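Local atomic coordinates of conserved domain protein (Porphyromonas gingivalis, PDB entry 3PNN), a protein that is probably a cytoplasmic glycosyltransferase with a Rossmann-like alpha/beta/alpha fold, forming glycosidic linkages by transfer of a sugar. Residues 145-151 with 218-224; 227-231 with 255-261; 8-12 with 105-109; 4-9 with 113-117; 48-53 with 71-76. One frame throughout, in Å; residues are numbered along the deposited sequence.

The five contacts run across one Rossmann-like alpha/beta/alpha domain. Contacts 3 and 4 share Leu8 and Phe9 on strand 7-11, and their centres are about 12 Å apart. Contact 5 lies on the neighbouring parallel strand 50-55, its centre about 11 Å from that of contact 4. Contact 1 pairs strands 148-155 and 217-220, and it meets contact 4 where Pro222 packs on Glu116. Contact 2 follows contact 1 along helix 223-239, with centres about 11 Å apart, and Tyr227 packs against Tyr149. Contacts 2 and 5 are farthest apart, about 30 Å between centres. A glycerol, probably from the crystallisation liquor, lies about 3 Å from the Gln146 side chain and about 4 Å from that of Tyr227.

Contact 1 of 5, residues 145-151 with 218-224; sequences KQGEYCM and WGFTPDY
The Tyr149 ring takes the edges of Phe220 and Tyr224 on one face, and Gly147 lies over the other. Phe220 makes a T-shaped pair, with planes at 85° and Phe220 CD1 3.6 Å from Tyr149 CG. Tyr224 makes an offset edge-to-face pair, its centroid 5.5 Å from that of Tyr149. Beyond the ring, Tyr149 OH donates to Asp223 OD1 over 2.6 Å. Gly147 N reaches Asp223 OD1 from the other face of the carboxylate, at 2.9 Å, so two donors grip it. Asp223 CG lies between the backbone N and the carbonyl carbon (chi1 43°), which turns the carboxylate toward Gly147 and Tyr149. Asp223 OD2 is held in turn by Thr221 OG1. The backbones form an antiparallel ladder between strands 148-155 and 217-220 of the Rossmann-like domain. Cys150 and Gly219 are its hydrogen-bonded pair, and Met151 and Trp218 the next, non-hydrogen-bonded pair. Gly219 lets Cys150 SG come within 3.6 Å of its CA. Selenomethionine Met151 runs alongside Trp218, pointing the same way, and Met151 CB is 3.5 Å from Trp218 CE3. Its selenium makes an oblique Met-aromatic contact with the six-membered ring. A water bridges Glu148 N and O to Thr221 OG1.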
# COMPACT_ATOMS: atom_id res chain seq x y z
N LYS A 145 18.07 5.95 10.62
CA LYS A 145 18.36 6.81 9.46
C LYS A 145 17.25 7.84 9.19
O LYS A 145 16.13 7.72 9.70
CB LYS A 145 18.68 5.97 8.21
CG LYS A 145 19.96 5.15 8.36
CD LYS A 145 20.31 4.42 7.07
CE LYS A 145 21.54 3.54 7.25
NZ LYS A 145 22.69 4.30 7.82
N GLN A 146 17.59 8.86 8.41
CA GLN A 146 16.64 9.91 8.03
C GLN A 146 16.64 9.99 6.51
O GLN A 146 17.69 10.15 5.90
CB GLN A 146 17.07 11.27 8.61
CG GLN A 146 16.23 12.50 8.14
CD GLN A 146 16.95 13.85 8.33
OE1 GLN A 146 18.08 14.03 7.89
NE2 GLN A 146 16.29 14.80 8.99
N GLY A 147 15.47 9.88 5.89
CA GLY A 147 15.36 10.17 4.46
C GLY A 147 15.96 9.09 3.57
O GLY A 147 16.23 9.33 2.39
N GLU A 148 16.16 7.89 4.13
CA GLU A 148 16.56 6.72 3.33
C GLU A 148 15.46 5.67 3.37
O GLU A 148 15.25 5.01 4.39
CB GLU A 148 17.90 6.15 3.83
CG GLU A 148 18.99 7.22 3.88
CD GLU A 148 20.37 6.68 4.22
OE1 GLU A 148 20.73 5.59 3.73
OE2 GLU A 148 21.10 7.37 4.98
N TYR A 149 14.72 5.56 2.27
CA TYR A 149 13.51 4.73 2.20
C TYR A 149 13.67 3.68 1.11
O TYR A 149 14.73 3.58 0.48
CB TYR A 149 12.31 5.61 1.86
CG TYR A 149 12.12 6.83 2.76
CD1 TYR A 149 12.41 6.77 4.12
CD2 TYR A 149 11.62 8.02 2.24
CE1 TYR A 149 12.21 7.88 4.95
CE2 TYR A 149 11.40 9.14 3.07
CZ TYR A 149 11.71 9.06 4.41
OH TYR A 149 11.53 10.16 5.23
N CYS A 150 12.60 2.91 0.87
CA CYS A 150 12.61 1.91 -0.20
C CYS A 150 11.20 1.62 -0.71
O CYS A 150 10.19 2.04 -0.13
CB CYS A 150 13.29 0.62 0.27
SG CYS A 150 12.38 -0.25 1.61
N MSE A 151 11.12 0.92 -1.84
CA MSE A 151 9.84 0.41 -2.30
C MSE A 151 10.10 -0.89 -3.01
O MSE A 151 11.20 -1.11 -3.52
CB MSE A 151 9.10 1.38 -3.25
CG MSE A 151 9.81 1.77 -4.53
SE MSE A 151 8.53 2.38 -5.94
CE MSE A 151 8.45 0.72 -6.97
N TRP A 218 5.79 0.05 0.47
CA TRP A 218 6.89 0.99 0.75
C TRP A 218 7.58 0.61 2.04
O TRP A 218 7.00 -0.07 2.89
CB TRP A 218 6.31 2.38 0.97
CG TRP A 218 5.54 2.92 -0.17
CD1 TRP A 218 4.19 2.85 -0.36
CD2 TRP A 218 6.08 3.63 -1.27
NE1 TRP A 218 3.86 3.49 -1.54
CE2 TRP A 218 5.01 3.97 -2.12
CE3 TRP A 218 7.38 4.01 -1.64
CZ2 TRP A 218 5.19 4.68 -3.31
CZ3 TRP A 218 7.56 4.73 -2.82
CH2 TRP A 218 6.47 5.05 -3.64
N GLY A 219 8.81 1.09 2.22
CA GLY A 219 9.52 1.00 3.49
C GLY A 219 9.99 2.38 3.92
O GLY A 219 10.68 3.06 3.15
N PHE A 220 9.61 2.80 5.12
CA PHE A 220 9.93 4.16 5.61
C PHE A 220 10.57 4.11 6.99
O PHE A 220 10.56 3.07 7.67
CB PHE A 220 8.67 5.02 5.70
CG PHE A 220 7.98 5.29 4.36
CD1 PHE A 220 8.63 5.97 3.34
CD2 PHE A 220 6.66 4.90 4.17
CE1 PHE A 220 7.98 6.23 2.13
CE2 PHE A 220 6.00 5.15 2.97
CZ PHE A 220 6.67 5.83 1.95
N THR A 221 11.10 5.25 7.42
CA THR A 221 11.49 5.46 8.81
C THR A 221 10.60 6.57 9.35
O THR A 221 9.96 7.27 8.57
CB THR A 221 12.99 5.86 8.93
OG1 THR A 221 13.30 6.89 7.99
CG2 THR A 221 13.88 4.64 8.63
N PRO A 222 10.54 6.74 10.68
CA PRO A 222 9.50 7.64 11.22
C PRO A 222 9.63 9.12 10.82
O PRO A 222 8.63 9.85 10.93
CB PRO A 222 9.62 7.44 12.74
CG PRO A 222 10.15 6.00 12.87
CD PRO A 222 11.14 5.88 11.72
N ASP A 223 10.80 9.56 10.36
CA ASP A 223 10.91 10.95 9.89
C ASP A 223 9.94 11.18 8.73
O ASP A 223 9.59 12.30 8.42
CB ASP A 223 12.34 11.27 9.43
CG ASP A 223 12.95 10.15 8.61
OD1 ASP A 223 13.04 10.29 7.36
OD2 ASP A 223 13.32 9.12 9.21
N TYR A 224 9.54 10.10 8.07
CA TYR A 224 8.57 10.21 6.99
C TYR A 224 7.27 10.84 7.47
O TYR A 224 6.62 11.59 6.74
CB TYR A 224 8.29 8.83 6.33
CG TYR A 224 7.37 8.97 5.13
CD1 TYR A 224 7.83 9.54 3.94
CD2 TYR A 224 6.04 8.55 5.18
CE1 TYR A 224 7.00 9.68 2.84
CE2 TYR A 224 5.19 8.69 4.06
CZ TYR A 224 5.69 9.25 2.90
OH TYR A 224 4.90 9.41 1.79
O HOH W 1 15.76 6.64 6.58

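Contact 2 of 5, residues 227-231 with 255-261; sequences YSEEL and DLIRSGR
Arg261 grips Glu230 end-on in a salt bridge of two hydrogen bonds. Arg261 NH1 donates to Glu230 OE1 over 2.8 Å, nearly straight at 165°, and meets the syn lone pair of that oxygen. Arg261 NH2 donates to Glu230 OE2 over 2.9 Å but comes from above the carboxylate plane. The carboxylate and guanidinium planes are 45° apart, which goes with the uneven geometry of the two bonds. One face of the guanidinium is covered near its rim by Tyr227, whose CD1 lies 3.7 Å from Arg261 NH1. The phenol ring is turned steeply from the guanidinium plane, so the two groups are not stacked flat.

Beside the salt bridge, Leu256 CD1 touches Tyr227 CB at 3.9 Å. Leu231 is modelled in two conformers, so its touch on the Asp255 carboxylate is doubtful.

Both partners are placed by their own chains and by the helix end. Glu230 has CG anti to its N and stays extended, so it projects across to Arg261. Arg261 follows the end of helix 249-259, where Gly260 leaves helical geometry with a positive phi. Ser259 OG donates to Leu256 O in the last turn. Segments 227-231 and 255-259 run at 100° to each other, on helices 223-239 and 249-259. Gln146, in the loop before strand 148-155, packs on Tyr227.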
# COMPACT_ATOMS: atom_id res chain seq x y z
N TYR A 227 7.89 14.69 7.45
CA TYR A 227 7.90 15.27 6.11
C TYR A 227 6.47 15.28 5.56
O TYR A 227 6.06 16.24 4.91
CB TYR A 227 8.82 14.48 5.17
CG TYR A 227 10.29 14.62 5.49
CD1 TYR A 227 10.88 15.88 5.68
CD2 TYR A 227 11.11 13.50 5.60
CE1 TYR A 227 12.24 16.00 5.98
CE2 TYR A 227 12.46 13.61 5.90
CZ TYR A 227 13.02 14.86 6.08
OH TYR A 227 14.37 14.96 6.37
N SER A 228 5.72 14.21 5.83
CA SER A 228 4.34 14.13 5.35
C SER A 228 3.48 15.21 5.98
O SER A 228 2.59 15.75 5.34
CB SER A 228 3.69 12.78 5.67
OG SER A 228 4.32 11.71 4.97
N GLU A 229 3.70 15.48 7.26
CA GLU A 229 2.93 16.55 7.92
C GLU A 229 3.24 17.91 7.28
O GLU A 229 2.34 18.74 7.08
CB GLU A 229 3.23 16.58 9.42
CG GLU A 229 2.66 17.78 10.16
CD GLU A 229 1.30 17.51 10.79
OE1 GLU A 229 0.64 16.52 10.40
OE2 GLU A 229 0.90 18.30 11.68
N GLU A 230 4.50 18.13 6.96
CA GLU A 230 4.89 19.38 6.31
C GLU A 230 4.15 19.55 4.97
O GLU A 230 3.60 20.62 4.69
CB GLU A 230 6.40 19.43 6.09
CG GLU A 230 6.86 20.56 5.19
CD GLU A 230 8.25 20.31 4.61
OE1 GLU A 230 9.07 19.67 5.30
OE2 GLU A 230 8.51 20.76 3.47
N LEU A 231 4.13 18.50 4.16
CA LEU A 231 3.49 18.55 2.85
C LEU A 231 1.97 18.55 2.96
O LEU A 231 1.28 19.09 2.10
CB LEU A 231 3.98 17.39 1.98
CG LEU A 231 5.44 17.53 1.54
CD1 LEU A 231 5.92 16.32 0.77
CD2 LEU A 231 5.60 18.80 0.73
N ASP A 255 7.84 14.28 -4.30
CA ASP A 255 8.31 15.60 -3.91
C ASP A 255 9.62 15.52 -3.14
O ASP A 255 10.52 16.32 -3.35
CB ASP A 255 7.26 16.32 -3.06
CG ASP A 255 7.65 17.76 -2.76
OD1 ASP A 255 7.26 18.65 -3.55
OD2 ASP A 255 8.36 18.01 -1.77
N LEU A 256 9.72 14.54 -2.23
CA LEU A 256 10.91 14.39 -1.40
C LEU A 256 12.14 13.97 -2.20
O LEU A 256 13.25 14.43 -1.95
CB LEU A 256 10.64 13.37 -0.29
CG LEU A 256 9.61 13.80 0.76
CD1 LEU A 256 9.45 12.66 1.78
CD2 LEU A 256 10.06 15.08 1.44
N ILE A 257 11.95 13.06 -3.15
CA ILE A 257 13.08 12.67 -3.99
C ILE A 257 13.49 13.79 -4.93
O ILE A 257 14.68 13.99 -5.18
CB ILE A 257 12.86 11.34 -4.76
CG1 ILE A 257 11.68 11.42 -5.71
CG2 ILE A 257 12.61 10.20 -3.81
CD1 ILE A 257 11.12 10.01 -6.03
N ARG A 258 12.53 14.54 -5.45
CA ARG A 258 12.90 15.66 -6.31
C ARG A 258 13.69 16.76 -5.58
O ARG A 258 14.59 17.37 -6.17
CB ARG A 258 11.66 16.26 -6.99
CG ARG A 258 11.02 15.31 -8.00
CD ARG A 258 9.89 15.99 -8.75
NE ARG A 258 10.32 17.24 -9.36
CZ ARG A 258 10.80 17.35 -10.60
NH1 ARG A 258 10.91 16.27 -11.37
NH2 ARG A 258 11.17 18.53 -11.07
N SER A 259 13.38 17.00 -4.32
CA SER A 259 14.10 18.01 -3.55
C SER A 259 15.46 17.48 -3.06
O SER A 259 16.33 18.25 -2.63
CB SER A 259 13.26 18.45 -2.36
OG SER A 259 13.17 17.38 -1.45
N GLY A 260 15.65 16.17 -3.11
CA GLY A 260 16.85 15.55 -2.58
C GLY A 260 16.80 15.19 -1.09
O GLY A 260 17.77 14.66 -0.55
N ARG A 261 15.69 15.48 -0.42
CA ARG A 261 15.57 15.16 1.01
C ARG A 261 15.41 13.68 1.31
O ARG A 261 15.67 13.24 2.42
CB ARG A 261 14.44 15.96 1.68
CG ARG A 261 14.77 17.44 1.81
CD ARG A 261 13.79 18.16 2.71
NE ARG A 261 12.45 18.24 2.13
CZ ARG A 261 11.38 18.70 2.78
NH1 ARG A 261 11.50 19.13 4.03
NH2 ARG A 261 10.20 18.73 2.18

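Contact 3 of 5, residues 8-12 with 105-109; sequences LFVLA and HAVLM
Phe9 brings the edge of its ring to the backbone of helix 103-108. Phe9 CE2 lies 3.2 Å from Val107 O, and that oxygen sits near the ring plane. Phe9 CZ is 3.8 Å from Ala106 O, which approaches obliquely. The ring points there because its CG is anti to the backbone N (chi1 -171°), which carries it out from strand 7-11 toward the helix.

The other touches are between apolar side chains. Leu11 CD2 meets Val107 CG2 at 4.0 Å and Ala106 CB at 4.3 Å. The CG1 branch of Val107 turns instead to Phe9, 4.2 Å from Phe9 CE2, so one valine serves both strand residues. Phe225 of helix 223-239 also packs on Val107.

No hydrogen bond joins these segments. Here strand and helix of the Rossmann-like core meet through apolar packing and van der Waals contact. The aromatic C-H edge, which is slightly positive, probably adds a weak attraction to the carbonyl oxygen of Val107.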
# COMPACT_ATOMS: atom_id res chain seq x y z
N LEU A 8 4.73 -3.73 10.35
CA LEU A 8 3.90 -3.75 9.14
C LEU A 8 2.67 -2.85 9.34
O LEU A 8 1.85 -3.10 10.22
CB LEU A 8 3.47 -5.18 8.78
CG LEU A 8 2.59 -5.27 7.52
CD1 LEU A 8 3.40 -4.89 6.29
CD2 LEU A 8 2.05 -6.68 7.36
N PHE A 9 2.55 -1.81 8.52
CA PHE A 9 1.48 -0.83 8.65
C PHE A 9 0.55 -1.11 7.49
O PHE A 9 0.93 -0.95 6.33
CB PHE A 9 2.08 0.58 8.56
CG PHE A 9 1.13 1.71 8.89
CD1 PHE A 9 -0.17 1.47 9.32
CD2 PHE A 9 1.55 3.04 8.79
CE1 PHE A 9 -1.04 2.53 9.64
CE2 PHE A 9 0.69 4.09 9.10
CZ PHE A 9 -0.61 3.82 9.52
N VAL A 10 -0.66 -1.56 7.80
CA VAL A 10 -1.62 -1.95 6.77
C VAL A 10 -2.68 -0.88 6.54
O VAL A 10 -3.39 -0.46 7.48
CB VAL A 10 -2.31 -3.30 7.13
CG1 VAL A 10 -3.33 -3.67 6.05
CG2 VAL A 10 -1.27 -4.42 7.31
N LEU A 11 -2.79 -0.41 5.30
CA LEU A 11 -3.80 0.58 4.94
C LEU A 11 -5.19 -0.06 4.81
O LEU A 11 -5.56 -0.54 3.74
CB LEU A 11 -3.43 1.29 3.63
CG LEU A 11 -2.08 2.01 3.65
CD1 LEU A 11 -1.83 2.67 2.30
CD2 LEU A 11 -2.05 3.04 4.78
N ALA A 12 -5.95 -0.04 5.89
CA ALA A 12 -7.22 -0.75 5.95
C ALA A 12 -8.43 0.18 6.09
O ALA A 12 -9.54 -0.25 6.40
CB ALA A 12 -7.20 -1.78 7.08
N HIS A 105 -2.71 10.65 4.19
CA HIS A 105 -3.35 11.09 5.44
C HIS A 105 -3.59 9.88 6.36
O HIS A 105 -3.38 9.94 7.56
CB HIS A 105 -4.66 11.85 5.18
CG HIS A 105 -5.43 12.17 6.43
ND1 HIS A 105 -6.58 11.49 6.79
CD2 HIS A 105 -5.23 13.11 7.39
CE1 HIS A 105 -7.05 11.99 7.92
NE2 HIS A 105 -6.25 12.98 8.30
N ALA A 106 -4.03 8.77 5.76
CA ALA A 106 -4.13 7.50 6.49
C ALA A 106 -2.78 7.10 7.12
O ALA A 106 -2.74 6.66 8.27
CB ALA A 106 -4.65 6.41 5.57
N VAL A 107 -1.69 7.25 6.37
CA VAL A 107 -0.37 6.95 6.92
C VAL A 107 -0.04 7.82 8.14
O VAL A 107 0.49 7.33 9.14
CB VAL A 107 0.75 7.12 5.85
CG1 VAL A 107 2.13 7.05 6.50
CG2 VAL A 107 0.63 6.05 4.76
N LEU A 108 -0.35 9.11 8.06
CA LEU A 108 -0.11 10.02 9.18
C LEU A 108 -0.76 9.54 10.48
O LEU A 108 -0.31 9.89 11.56
CB LEU A 108 -0.59 11.44 8.84
CG LEU A 108 0.37 12.27 8.00
CD1 LEU A 108 -0.29 13.55 7.55
CD2 LEU A 108 1.65 12.58 8.81
N MSE A 109 -1.82 8.75 10.38
CA MSE A 109 -2.51 8.27 11.59
C MSE A 109 -1.62 7.34 12.45
O MSE A 109 -1.87 7.17 13.65
CB MSE A 109 -3.82 7.56 11.23
CG MSE A 109 -4.83 8.44 10.47
SE MSE A 109 -5.43 10.04 11.40
CE MSE A 109 -4.11 11.28 10.64

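Contact 4 of 5, residues 4-9 with 113-117; sequences MKPTLF and AIREP
Thr7 OG1 donates to Glu116 OE2 over a short 2.5 Å. It meets the oxygen from above the carboxylate plane, 38° out of it. Arg50, on the next strand, also bonds to this hydroxyl, and its ion pair with Glu116 OE2 is long and weak. Arg115 N gives the same oxygen a weak hydrogen bond. Glu116 holds CG between its N and carbonyl carbon (chi1 55°) and bends at chi2, which folds the carboxylate back to Thr7.

One backbone bond joins the segments: Thr7 N to Pro117 O, 3.1 Å and 168° at the hydrogen. It lies in the carbonyl plane. It forms where the loop after helix 103-108 enters strand 118-122, the parallel neighbour of strand 7-11 in the Rossmann-like sheet.

Apolar groups meet on both sides of Thr7 in the sequence. Ile114 sets CD1 over one face of the Phe9 ring, 3.8 Å from its centroid, a CH-pi contact. The same methyl, Ile114 CD1, is 3.4 Å from Phe9 CD2. Thr7 CG2 lies 4.1 Å from Ile114 CG1. Selenomethionine Met4 curls back through bends at chi2 and chi3, and its CE touches Pro117 CG at 3.8 Å. Leu139 of helix 129-140 packs on both Pro6 and Pro117.

The Thr7 hydroxyl, with weaker help from Arg115 N and the more distant Arg50, would be expected to favour the charged form of Glu116 beside an otherwise largely apolar junction.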
# COMPACT_ATOMS: atom_id res chain seq x y z
N MSE A 4 15.90 -5.12 16.84
CA MSE A 4 14.67 -4.52 16.32
C MSE A 4 14.03 -5.39 15.24
O MSE A 4 14.71 -5.99 14.42
CB MSE A 4 14.96 -3.11 15.80
CG MSE A 4 13.75 -2.37 15.23
SE MSE A 4 13.49 -2.71 13.32
CE MSE A 4 15.17 -2.00 12.65
N LYS A 5 12.70 -5.43 15.25
CA LYS A 5 11.92 -6.04 14.19
C LYS A 5 11.03 -4.93 13.62
O LYS A 5 10.46 -4.14 14.37
CB LYS A 5 11.05 -7.17 14.71
CG LYS A 5 11.84 -8.38 15.23
CD LYS A 5 10.90 -9.39 15.90
CE LYS A 5 11.56 -10.76 16.09
NZ LYS A 5 11.29 -11.68 14.95
N PRO A 6 10.92 -4.87 12.29
CA PRO A 6 10.15 -3.78 11.68
C PRO A 6 8.65 -3.96 11.82
O PRO A 6 8.15 -5.06 12.07
CB PRO A 6 10.58 -3.83 10.20
CG PRO A 6 10.93 -5.28 9.97
CD PRO A 6 11.39 -5.85 11.29
N THR A 7 7.92 -2.86 11.66
CA THR A 7 6.48 -2.84 11.80
C THR A 7 5.82 -2.97 10.43
O THR A 7 6.29 -2.38 9.46
CB THR A 7 6.07 -1.52 12.47
OG1 THR A 7 6.52 -1.53 13.84
CG2 THR A 7 4.53 -1.29 12.43
N LEU A 8 4.73 -3.73 10.35
CA LEU A 8 3.90 -3.75 9.14
C LEU A 8 2.67 -2.85 9.34
O LEU A 8 1.85 -3.10 10.22
CB LEU A 8 3.47 -5.18 8.78
CG LEU A 8 2.59 -5.27 7.52
CD1 LEU A 8 3.40 -4.89 6.29
CD2 LEU A 8 2.05 -6.68 7.36
N PHE A 9 2.55 -1.81 8.52
CA PHE A 9 1.48 -0.83 8.65
C PHE A 9 0.55 -1.11 7.49
O PHE A 9 0.93 -0.95 6.33
CB PHE A 9 2.08 0.58 8.56
CG PHE A 9 1.13 1.71 8.89
CD1 PHE A 9 -0.17 1.47 9.32
CD2 PHE A 9 1.55 3.04 8.79
CE1 PHE A 9 -1.04 2.53 9.64
CE2 PHE A 9 0.69 4.09 9.10
CZ PHE A 9 -0.61 3.82 9.52
N ALA A 113 2.15 5.70 17.01
CA ALA A 113 2.25 4.28 17.29
C ALA A 113 3.51 3.65 16.71
O ALA A 113 3.98 2.65 17.21
CB ALA A 113 1.03 3.54 16.77
N ILE A 114 4.06 4.23 15.65
CA ILE A 114 5.16 3.58 14.94
C ILE A 114 6.44 4.37 15.16
O ILE A 114 6.55 5.52 14.74
CB ILE A 114 4.84 3.46 13.45
CG1 ILE A 114 3.58 2.59 13.28
CG2 ILE A 114 6.04 2.90 12.68
CD1 ILE A 114 3.00 2.54 11.87
N ARG A 115 7.41 3.76 15.85
CA ARG A 115 8.65 4.47 16.18
C ARG A 115 9.87 3.66 15.75
O ARG A 115 10.91 3.71 16.39
CB ARG A 115 8.73 4.78 17.68
CG ARG A 115 7.52 5.54 18.27
CD ARG A 115 7.01 6.68 17.36
NE ARG A 115 7.98 7.76 17.14
CZ ARG A 115 7.94 8.61 16.11
NH1 ARG A 115 6.99 8.49 15.18
NH2 ARG A 115 8.86 9.56 15.99
N GLU A 116 9.72 2.92 14.65
CA GLU A 116 10.81 2.11 14.13
C GLU A 116 10.59 2.04 12.62
O GLU A 116 9.55 2.49 12.14
CB GLU A 116 10.77 0.72 14.75
CG GLU A 116 9.42 -0.02 14.59
CD GLU A 116 8.36 0.44 15.60
OE1 GLU A 116 8.73 0.76 16.75
OE2 GLU A 116 7.16 0.48 15.24
N PRO A 117 11.57 1.50 11.87
CA PRO A 117 11.34 1.34 10.42
C PRO A 117 10.08 0.52 10.16
O PRO A 117 9.77 -0.43 10.90
CB PRO A 117 12.59 0.58 9.96
CG PRO A 117 13.67 1.00 10.95
CD PRO A 117 12.94 1.14 12.27

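Contact 5 of 5, residues 48-53 with 71-76; sequences FGRLVF and YEGRIP
Gly49 O meets the ring of Pro76, with Pro76 CD 3.3 Å away, as the chain turns into strand 50-55. Next, Arg50 lays its CA against the side chain of Ile75, 3.8 Å from Ile75 CD1. Arg50 CB lies 4.0 Å from Pro76 CB. The guanidinium leads away to Lys5 O and the Thr7 hydroxyl of the neighbouring strand.

Leu51 then makes the backbone link. Leu51 N donates to Pro76 O over 2.9 Å, with 170° at the hydrogen. This bond opens the parallel pairing of strand 50-55 with strand 77-81, and the bond between Leu51 and Glu78 carries it on. The loop 72-76 brings the chain from helix 60-71 to that strand, consistent with a beta-alpha-beta crossover, as in Rossmann-like folds. The side chain of Leu51 crosses that of Ile75 at about a right angle. Leu51 CD2 presses on Ile75 CD1 at 3.5 Å, closer than usual for two carbons. The other branch, Leu51 CD1, meets Ile75 CG2 at 3.6 Å and also approaches Tyr71. Ile75 has CG1 anti to its backbone N (chi1 -178°), which sends CD1 across to Leu51.

Phe53, farther along the strand, touches Tyr71. Phe53 CZ is 3.7 Å from Tyr71 CE2, with the two side chains crossing nearly at right angles. Tyr71 OH is held by Asp37 of helix 35-46, and Phe303 meets the Tyr71 ring edge-to-face.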
# COMPACT_ATOMS: atom_id res chain seq x y z
N PHE A 48 8.69 -9.55 10.45
CA PHE A 48 8.07 -8.32 10.96
C PHE A 48 7.65 -8.55 12.41
O PHE A 48 7.25 -9.65 12.77
CB PHE A 48 6.87 -7.90 10.10
CG PHE A 48 7.28 -7.23 8.82
CD1 PHE A 48 7.34 -5.85 8.73
CD2 PHE A 48 7.61 -7.99 7.70
CE1 PHE A 48 7.73 -5.22 7.56
CE2 PHE A 48 8.00 -7.38 6.51
CZ PHE A 48 8.06 -5.99 6.44
N GLY A 49 7.75 -7.51 13.24
CA GLY A 49 7.56 -7.66 14.67
C GLY A 49 6.19 -7.31 15.21
O GLY A 49 5.83 -7.73 16.31
N ARG A 50 5.42 -6.53 14.46
CA ARG A 50 4.10 -6.11 14.91
C ARG A 50 3.30 -5.58 13.73
O ARG A 50 3.88 -5.18 12.70
CB ARG A 50 4.22 -5.02 15.98
CG ARG A 50 4.77 -3.70 15.46
CD ARG A 50 5.36 -2.85 16.58
NE ARG A 50 6.44 -3.56 17.26
CZ ARG A 50 7.65 -3.78 16.74
NH1 ARG A 50 7.96 -3.34 15.52
NH2 ARG A 50 8.55 -4.45 17.45
N LEU A 51 1.98 -5.58 13.89
CA LEU A 51 1.08 -5.03 12.89
C LEU A 51 0.38 -3.79 13.42
O LEU A 51 -0.05 -3.73 14.57
CB LEU A 51 -0.02 -6.04 12.55
CG LEU A 51 0.37 -7.49 12.28
CD1 LEU A 51 -0.93 -8.28 11.95
CD2 LEU A 51 1.38 -7.58 11.15
N VAL A 52 0.27 -2.79 12.55
CA VAL A 52 -0.60 -1.65 12.82
C VAL A 52 -1.59 -1.53 11.66
O VAL A 52 -1.19 -1.54 10.49
CB VAL A 52 0.22 -0.34 12.96
CG1 VAL A 52 -0.72 0.87 13.10
CG2 VAL A 52 1.17 -0.44 14.16
N PHE A 53 -2.89 -1.43 11.98
CA PHE A 53 -3.92 -1.21 10.98
C PHE A 53 -4.47 0.18 11.14
O PHE A 53 -4.87 0.56 12.24
CB PHE A 53 -5.09 -2.20 11.15
CG PHE A 53 -4.68 -3.65 10.97
CD1 PHE A 53 -4.69 -4.23 9.71
CD2 PHE A 53 -4.28 -4.41 12.07
CE1 PHE A 53 -4.31 -5.57 9.53
CE2 PHE A 53 -3.90 -5.75 11.91
CZ PHE A 53 -3.92 -6.33 10.64
N TYR A 71 -5.56 -12.65 14.34
CA TYR A 71 -4.12 -12.41 14.52
C TYR A 71 -3.68 -12.29 15.98
O TYR A 71 -2.50 -12.45 16.27
CB TYR A 71 -3.67 -11.16 13.75
CG TYR A 71 -4.21 -11.08 12.34
CD1 TYR A 71 -4.20 -12.19 11.51
CD2 TYR A 71 -4.70 -9.88 11.82
CE1 TYR A 71 -4.69 -12.12 10.21
CE2 TYR A 71 -5.19 -9.79 10.53
CZ TYR A 71 -5.17 -10.92 9.72
OH TYR A 71 -5.68 -10.86 8.44
N GLU A 72 -4.61 -11.99 16.88
CA GLU A 72 -4.22 -11.75 18.27
C GLU A 72 -3.47 -12.96 18.83
O GLU A 72 -3.86 -14.11 18.62
CB GLU A 72 -5.43 -11.43 19.14
CG GLU A 72 -5.06 -11.00 20.57
CD GLU A 72 -6.27 -10.83 21.47
OE1 GLU A 72 -6.73 -9.67 21.63
OE2 GLU A 72 -6.76 -11.85 22.02
N GLY A 73 -2.39 -12.70 19.56
CA GLY A 73 -1.61 -13.79 20.10
C GLY A 73 -0.63 -14.39 19.10
O GLY A 73 0.32 -15.05 19.53
N ARG A 74 -0.83 -14.18 17.80
CA ARG A 74 0.13 -14.65 16.80
C ARG A 74 1.21 -13.58 16.60
O ARG A 74 2.37 -13.89 16.31
CB ARG A 74 -0.55 -14.90 15.45
CG ARG A 74 -1.71 -15.89 15.48
CD ARG A 74 -1.23 -17.32 15.40
NE ARG A 74 -2.33 -18.24 15.10
CZ ARG A 74 -2.52 -18.85 13.93
NH1 ARG A 74 -3.55 -19.66 13.77
NH2 ARG A 74 -1.67 -18.64 12.93
N ILE A 75 0.81 -12.33 16.72
CA ILE A 75 1.69 -11.19 16.50
C ILE A 75 1.01 -9.99 17.16
O ILE A 75 -0.23 -9.92 17.18
CB ILE A 75 1.91 -10.92 14.99
CG1 ILE A 75 2.88 -9.75 14.78
CG2 ILE A 75 0.58 -10.63 14.28
CD1 ILE A 75 3.25 -9.51 13.34
N PRO A 76 1.79 -9.06 17.73
CA PRO A 76 1.17 -7.86 18.33
C PRO A 76 0.40 -7.07 17.28
O PRO A 76 0.86 -6.95 16.13
CB PRO A 76 2.37 -7.06 18.82
CG PRO A 76 3.45 -8.08 19.05
CD PRO A 76 3.25 -9.08 17.93